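PDB 2NVV: acetyl-CoA hydrolase/transferase family protein from Porphyromonas gingivalis, which probably hydrolyses acetyl-CoA or exchanges CoA between an acyl-CoA and acetate through a glutamyl-CoA thioester intermediate, and binds zinc. Local coordinates for residues L253-L267 with F279-L293. Numbering follows the deposited sequence.
Sequences LPLQSGVGNVANAVL and FNMYTEVIQDAVIAL
The carbonyl oxygen of Leu255 receives the backbone N of Tyr282 at 2.8 Å in a nearly straight bond (176° at the hydrogen). The N-H of the same residue is given to the neighbouring strand as well, in a longer bond of 3.2 Å from Leu255 N to Asn280 O. These two bonds form a single parallel bridge between Leu255 and Met281, where the edge strands 255-257 and 279-282 cross at 54°; beyond them, 255-257 pairs with strand 348-352 and 279-282 with 299-304, so the bridge links two sheets.

On the helix-facing side of this bridge lies an apolar layer. Leu255 turns CD1 to the CD1-CE1 side of the Phe279 ring, 3.6 Å from CE1, the two side chains crossing at about a right angle. Met281, present as selenomethionine, starts out away from the other strand, but bends at chi2 and chi3 bring its chain back, setting SE 4.0 Å from CB of Leu255 and in plane at the edge of the Phe279 ring. Leu267 of helix 261-272 points toward helix 288-295, which runs nearly parallel to it: CD2 rests on the selenomethionine methyl, while CD1 reaches CB of Ala289 at 3.5 Å and the Gln287 amide, which approaches from the opposite direction.

Next along the strand, Gln256 OE1 accepts a hydrogen bond from Asn351 ND2, and its NE2 stays 3.9 Å from Glu284 OE1. Glu284, the predicted site of the glutamyl-CoA thioester, has OE2 hydrogen-bonded to Asn337 ND2. The first strand runs through Gly258-Val259-Gly260 into helix 261-272, with Gly260 as N-cap. This glycine-rich strand-turn-helix, predicted to bind CoA, beside the glutamate loop is consistent with the active site of a CoA-transferase fold.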
loop_
_atom_site.group_PDB
_atom_site.type_symbol
_atom_site.label_atom_id
_atom_site.label_comp_id
_atom_site.label_asym_id
_atom_site.label_seq_id
_atom_site.Cartn_x
_atom_site.Cartn_y
_atom_site.Cartn_z
ATOM N N LEU A 253 -20.317 7.797 2.458
ATOM C CA LEU A 253 -19.191 7.967 1.536
ATOM C C LEU A 253 -19.293 6.967 0.383
ATOM O O LEU A 253 -20.152 6.088 0.400
ATOM C CB LEU A 253 -17.886 7.739 2.297
ATOM C CG LEU A 253 -17.014 8.908 2.768
ATOM C CD1 LEU A 253 -17.828 10.140 2.984
ATOM C CD2 LEU A 253 -16.302 8.507 4.045
ATOM N N PRO A 254 -18.431 7.098 -0.647
ATOM C CA PRO A 254 -18.473 6.168 -1.780
ATOM C C PRO A 254 -18.084 4.785 -1.302
ATOM O O PRO A 254 -17.277 4.660 -0.373
ATOM C CB PRO A 254 -17.436 6.739 -2.741
ATOM C CG PRO A 254 -17.439 8.183 -2.433
ATOM C CD PRO A 254 -17.495 8.201 -0.925
ATOM N N LEU A 255 -18.649 3.752 -1.926
ATOM C CA LEU A 255 -18.324 2.380 -1.545
ATOM C C LEU A 255 -17.646 1.576 -2.634
ATOM O O LEU A 255 -17.749 1.887 -3.812
ATOM C CB LEU A 255 -19.569 1.612 -1.112
ATOM C CG LEU A 255 -20.348 2.025 0.135
ATOM C CD1 LEU A 255 -21.518 1.076 0.278
ATOM C CD2 LEU A 255 -19.483 1.968 1.379
ATOM N N GLN A 256 -16.942 0.538 -2.206
ATOM C CA GLN A 256 -16.263 -0.373 -3.103
ATOM C C GLN A 256 -16.385 -1.743 -2.468
ATOM O O GLN A 256 -16.163 -1.901 -1.256
ATOM C CB GLN A 256 -14.797 0.009 -3.273
ATOM C CG GLN A 256 -14.003 -0.937 -4.163
ATOM C CD GLN A 256 -13.488 -2.153 -3.423
ATOM O OE1 GLN A 256 -12.967 -2.046 -2.311
ATOM N NE2 GLN A 256 -13.620 -3.317 -4.040
ATOM N N SER A 257 -16.782 -2.726 -3.272
ATOM C CA SER A 257 -16.923 -4.084 -2.770
ATOM C C SER A 257 -16.435 -5.028 -3.848
ATOM O O SER A 257 -16.364 -4.649 -5.025
ATOM C CB SER A 257 -18.386 -4.391 -2.454
ATOM O OG SER A 257 -19.112 -4.712 -3.636
ATOM N N GLY A 258 -16.080 -6.246 -3.451
ATOM C CA GLY A 258 -15.636 -7.214 -4.429
ATOM C C GLY A 258 -16.837 -7.864 -5.085
ATOM O O GLY A 258 -17.951 -7.353 -5.023
ATOM N N VAL A 259 -16.605 -8.998 -5.725
ATOM C CA VAL A 259 -17.669 -9.740 -6.377
ATOM C C VAL A 259 -17.881 -11.025 -5.576
ATOM O O VAL A 259 -16.939 -11.552 -4.994
ATOM C CB VAL A 259 -17.280 -10.087 -7.828
ATOM C CG1 VAL A 259 -18.324 -11.025 -8.450
ATOM C CG2 VAL A 259 -17.170 -8.809 -8.636
ATOM N N GLY A 260 -19.112 -11.518 -5.530
ATOM C CA GLY A 260 -19.352 -12.735 -4.789
ATOM C C GLY A 260 -20.606 -12.690 -3.952
ATOM O O GLY A 260 -21.305 -11.673 -3.918
ATOM N N ASN A 261 -20.884 -13.798 -3.272
ATOM C CA ASN A 261 -22.059 -13.933 -2.426
ATOM C C ASN A 261 -22.038 -12.990 -1.248
ATOM O O ASN A 261 -23.064 -12.414 -0.902
ATOM C CB ASN A 261 -22.175 -15.373 -1.928
ATOM C CG ASN A 261 -22.492 -16.352 -3.046
ATOM O OD1 ASN A 261 -22.219 -17.544 -2.935
ATOM N ND2 ASN A 261 -23.088 -15.852 -4.125
ATOM N N VAL A 262 -20.880 -12.842 -0.619
ATOM C CA VAL A 262 -20.762 -11.955 0.536
ATOM C C VAL A 262 -21.075 -10.551 0.077
ATOM O O VAL A 262 -21.925 -9.881 0.656
ATOM C CB VAL A 262 -19.352 -11.996 1.144
ATOM C CG1 VAL A 262 -19.248 -11.008 2.283
ATOM C CG2 VAL A 262 -19.065 -13.378 1.666
ATOM N N ALA A 263 -20.390 -10.125 -0.982
ATOM C CA ALA A 263 -20.588 -8.802 -1.566
ATOM C C ALA A 263 -22.068 -8.562 -1.833
ATOM O O ALA A 263 -22.599 -7.504 -1.500
ATOM C CB ALA A 263 -19.809 -8.686 -2.867
ATOM N N ASN A 264 -22.726 -9.544 -2.447
ATOM C CA ASN A 264 -24.150 -9.441 -2.754
ATOM C C ASN A 264 -24.966 -9.266 -1.487
ATOM O O ASN A 264 -25.929 -8.504 -1.460
ATOM C CB ASN A 264 -24.628 -10.694 -3.479
ATOM C CG ASN A 264 -24.095 -10.789 -4.878
ATOM O OD1 ASN A 264 -24.114 -11.857 -5.487
ATOM N ND2 ASN A 264 -23.622 -9.673 -5.405
ATOM N N ALA A 265 -24.572 -9.977 -0.441
ATOM C CA ALA A 265 -25.263 -9.897 0.836
ATOM C C ALA A 265 -25.040 -8.521 1.457
ATOM O O ALA A 265 -25.970 -7.917 2.004
ATOM C CB ALA A 265 -24.759 -10.994 1.775
ATOM N N VAL A 266 -23.805 -8.027 1.366
ATOM C CA VAL A 266 -23.465 -6.722 1.909
ATOM C C VAL A 266 -24.305 -5.654 1.219
ATOM O O VAL A 266 -24.965 -4.849 1.883
ATOM C CB VAL A 266 -21.955 -6.423 1.736
ATOM C CG1 VAL A 266 -21.645 -5.000 2.151
ATOM C CG2 VAL A 266 -21.151 -7.375 2.591
ATOM N N LEU A 267 -24.302 -5.664 -0.112
ATOM C CA LEU A 267 -25.087 -4.703 -0.879
ATOM C C LEU A 267 -26.565 -4.770 -0.516
ATOM O O LEU A 267 -27.221 -3.744 -0.360
ATOM C CB LEU A 267 -24.905 -4.953 -2.378
ATOM C CG LEU A 267 -23.521 -4.578 -2.924
ATOM C CD1 LEU A 267 -23.333 -5.150 -4.314
ATOM C CD2 LEU A 267 -23.373 -3.073 -2.930
ATOM N N PHE A 279 -26.646 5.794 -1.577
ATOM C CA PHE A 279 -25.226 5.938 -1.786
ATOM C C PHE A 279 -24.730 5.708 -3.206
ATOM O O PHE A 279 -25.454 5.222 -4.073
ATOM C CB PHE A 279 -24.500 5.002 -0.812
ATOM C CG PHE A 279 -24.836 3.530 -0.995
ATOM C CD1 PHE A 279 -24.035 2.706 -1.794
ATOM C CD2 PHE A 279 -25.953 2.973 -0.369
ATOM C CE1 PHE A 279 -24.342 1.357 -1.961
ATOM C CE2 PHE A 279 -26.267 1.624 -0.533
ATOM C CZ PHE A 279 -25.460 0.816 -1.329
ATOM N N ASN A 280 -23.475 6.070 -3.429
ATOM C CA ASN A 280 -22.848 5.907 -4.728
ATOM C C ASN A 280 -21.749 4.865 -4.610
ATOM O O ASN A 280 -21.229 4.623 -3.527
ATOM C CB ASN A 280 -22.231 7.227 -5.205
ATOM C CG ASN A 280 -23.255 8.346 -5.333
ATOM O OD1 ASN A 280 -23.195 9.343 -4.610
ATOM N ND2 ASN A 280 -24.200 8.190 -6.262
HETATM N N MSE A 281 -21.407 4.253 -5.734
HETATM C CA MSE A 281 -20.351 3.251 -5.774
HETATM C C MSE A 281 -19.164 3.826 -6.522
HETATM O O MSE A 281 -19.327 4.592 -7.479
HETATM C CB MSE A 281 -20.792 1.999 -6.551
HETATM C CG MSE A 281 -22.017 1.280 -6.020
HETATM SE SE MSE A 281 -21.688 0.471 -4.328
HETATM C CE MSE A 281 -20.489 -0.978 -4.888
ATOM N N TYR A 282 -17.972 3.473 -6.066
ATOM C CA TYR A 282 -16.750 3.851 -6.747
ATOM C C TYR A 282 -15.970 2.550 -6.631
ATOM O O TYR A 282 -14.973 2.463 -5.916
ATOM C CB TYR A 282 -16.009 4.994 -6.045
ATOM C CG TYR A 282 -14.977 5.618 -6.967
ATOM C CD1 TYR A 282 -15.363 6.493 -7.980
ATOM C CD2 TYR A 282 -13.635 5.250 -6.902
ATOM C CE1 TYR A 282 -14.450 6.979 -8.901
ATOM C CE2 TYR A 282 -12.717 5.726 -7.819
ATOM C CZ TYR A 282 -13.128 6.589 -8.821
ATOM O OH TYR A 282 -12.217 7.048 -9.751
ATOM N N THR A 283 -16.484 1.519 -7.308
ATOM C CA THR A 283 -15.897 0.171 -7.299
ATOM C C THR A 283 -15.066 -0.186 -8.525
ATOM O O THR A 283 -14.689 0.666 -9.330
ATOM C CB THR A 283 -16.981 -0.930 -7.203
ATOM O OG1 THR A 283 -18.110 -0.554 -7.996
ATOM C CG2 THR A 283 -17.406 -1.161 -5.795
ATOM N N GLU A 284 -14.778 -1.476 -8.625
ATOM C CA GLU A 284 -14.042 -2.034 -9.734
ATOM C C GLU A 284 -15.072 -2.557 -10.701
ATOM O O GLU A 284 -15.144 -2.097 -11.844
ATOM C CB GLU A 284 -13.170 -3.193 -9.282
ATOM C CG GLU A 284 -11.824 -2.795 -8.738
ATOM C CD GLU A 284 -11.088 -3.976 -8.149
ATOM O OE1 GLU A 284 -11.479 -4.444 -7.060
ATOM O OE2 GLU A 284 -10.128 -4.442 -8.778
ATOM N N VAL A 285 -15.867 -3.525 -10.248
ATOM C CA VAL A 285 -16.895 -4.110 -11.107
ATOM C C VAL A 285 -18.323 -3.946 -10.563
ATOM O O VAL A 285 -18.614 -4.228 -9.397
ATOM C CB VAL A 285 -16.585 -5.626 -11.428
ATOM C CG1 VAL A 285 -15.261 -6.040 -10.811
ATOM C CG2 VAL A 285 -17.703 -6.524 -10.954
ATOM N N ILE A 286 -19.203 -3.462 -11.430
ATOM C CA ILE A 286 -20.591 -3.244 -11.087
ATOM C C ILE A 286 -21.337 -4.531 -11.399
ATOM O O ILE A 286 -21.346 -4.982 -12.546
ATOM C CB ILE A 286 -21.150 -2.067 -11.910
ATOM C CG1 ILE A 286 -20.270 -0.833 -11.676
ATOM C CG2 ILE A 286 -22.572 -1.774 -11.522
ATOM C CD1 ILE A 286 -20.498 0.290 -12.654
ATOM N N GLN A 287 -21.943 -5.135 -10.377
ATOM C CA GLN A 287 -22.669 -6.383 -10.557
ATOM C C GLN A 287 -24.182 -6.204 -10.519
ATOM O O GLN A 287 -24.688 -5.095 -10.332
ATOM C CB GLN A 287 -22.247 -7.393 -9.489
ATOM C CG GLN A 287 -22.610 -6.977 -8.071
ATOM C CD GLN A 287 -21.488 -6.244 -7.356
ATOM O OE1 GLN A 287 -20.717 -6.850 -6.606
ATOM N NE2 GLN A 287 -21.386 -4.942 -7.585
ATOM N N ASP A 288 -24.903 -7.310 -10.705
ATOM C CA ASP A 288 -26.361 -7.291 -10.688
ATOM C C ASP A 288 -26.887 -6.656 -9.414
ATOM O O ASP A 288 -27.781 -5.818 -9.459
ATOM C CB ASP A 288 -26.917 -8.709 -10.799
ATOM C CG ASP A 288 -26.712 -9.315 -12.166
ATOM O OD1 ASP A 288 -27.083 -10.484 -12.358
ATOM O OD2 ASP A 288 -26.193 -8.631 -13.060
ATOM N N ALA A 289 -26.327 -7.061 -8.280
ATOM C CA ALA A 289 -26.758 -6.540 -6.982
ATOM C C ALA A 289 -26.796 -5.016 -6.929
ATOM O O ALA A 289 -27.685 -4.438 -6.308
ATOM C CB ALA A 289 -25.868 -7.080 -5.876
ATOM N N VAL A 290 -25.834 -4.368 -7.584
ATOM C CA VAL A 290 -25.772 -2.901 -7.612
ATOM C C VAL A 290 -26.903 -2.349 -8.468
ATOM O O VAL A 290 -27.587 -1.397 -8.091
ATOM C CB VAL A 290 -24.406 -2.408 -8.178
ATOM C CG1 VAL A 290 -24.453 -0.918 -8.459
ATOM C CG2 VAL A 290 -23.296 -2.721 -7.190
ATOM N N ILE A 291 -27.100 -2.964 -9.627
ATOM C CA ILE A 291 -28.160 -2.550 -10.541
ATOM C C ILE A 291 -29.524 -2.627 -9.844
ATOM O O ILE A 291 -30.348 -1.717 -9.964
ATOM C CB ILE A 291 -28.167 -3.450 -11.784
ATOM C CG1 ILE A 291 -26.784 -3.419 -12.435
ATOM C CG2 ILE A 291 -29.243 -3.003 -12.747
ATOM C CD1 ILE A 291 -26.370 -2.046 -12.914
ATOM N N ALA A 292 -29.748 -3.716 -9.111
ATOM C CA ALA A 292 -31.001 -3.927 -8.403
ATOM C C ALA A 292 -31.297 -2.785 -7.436
ATOM O O ALA A 292 -32.420 -2.284 -7.393
ATOM C CB ALA A 292 -30.954 -5.263 -7.647
ATOM N N LEU A 293 -30.288 -2.386 -6.660
ATOM C CA LEU A 293 -30.421 -1.296 -5.701
ATOM C C LEU A 293 -30.590 0.036 -6.410
ATOM O O LEU A 293 -31.213 0.965 -5.885
ATOM C CB LEU A 293 -29.191 -1.239 -4.796
ATOM C CG LEU A 293 -29.098 -2.413 -3.824
ATOM C CD1 LEU A 293 -27.812 -2.325 -3.012
ATOM C CD2 LEU A 293 -30.329 -2.404 -2.911
#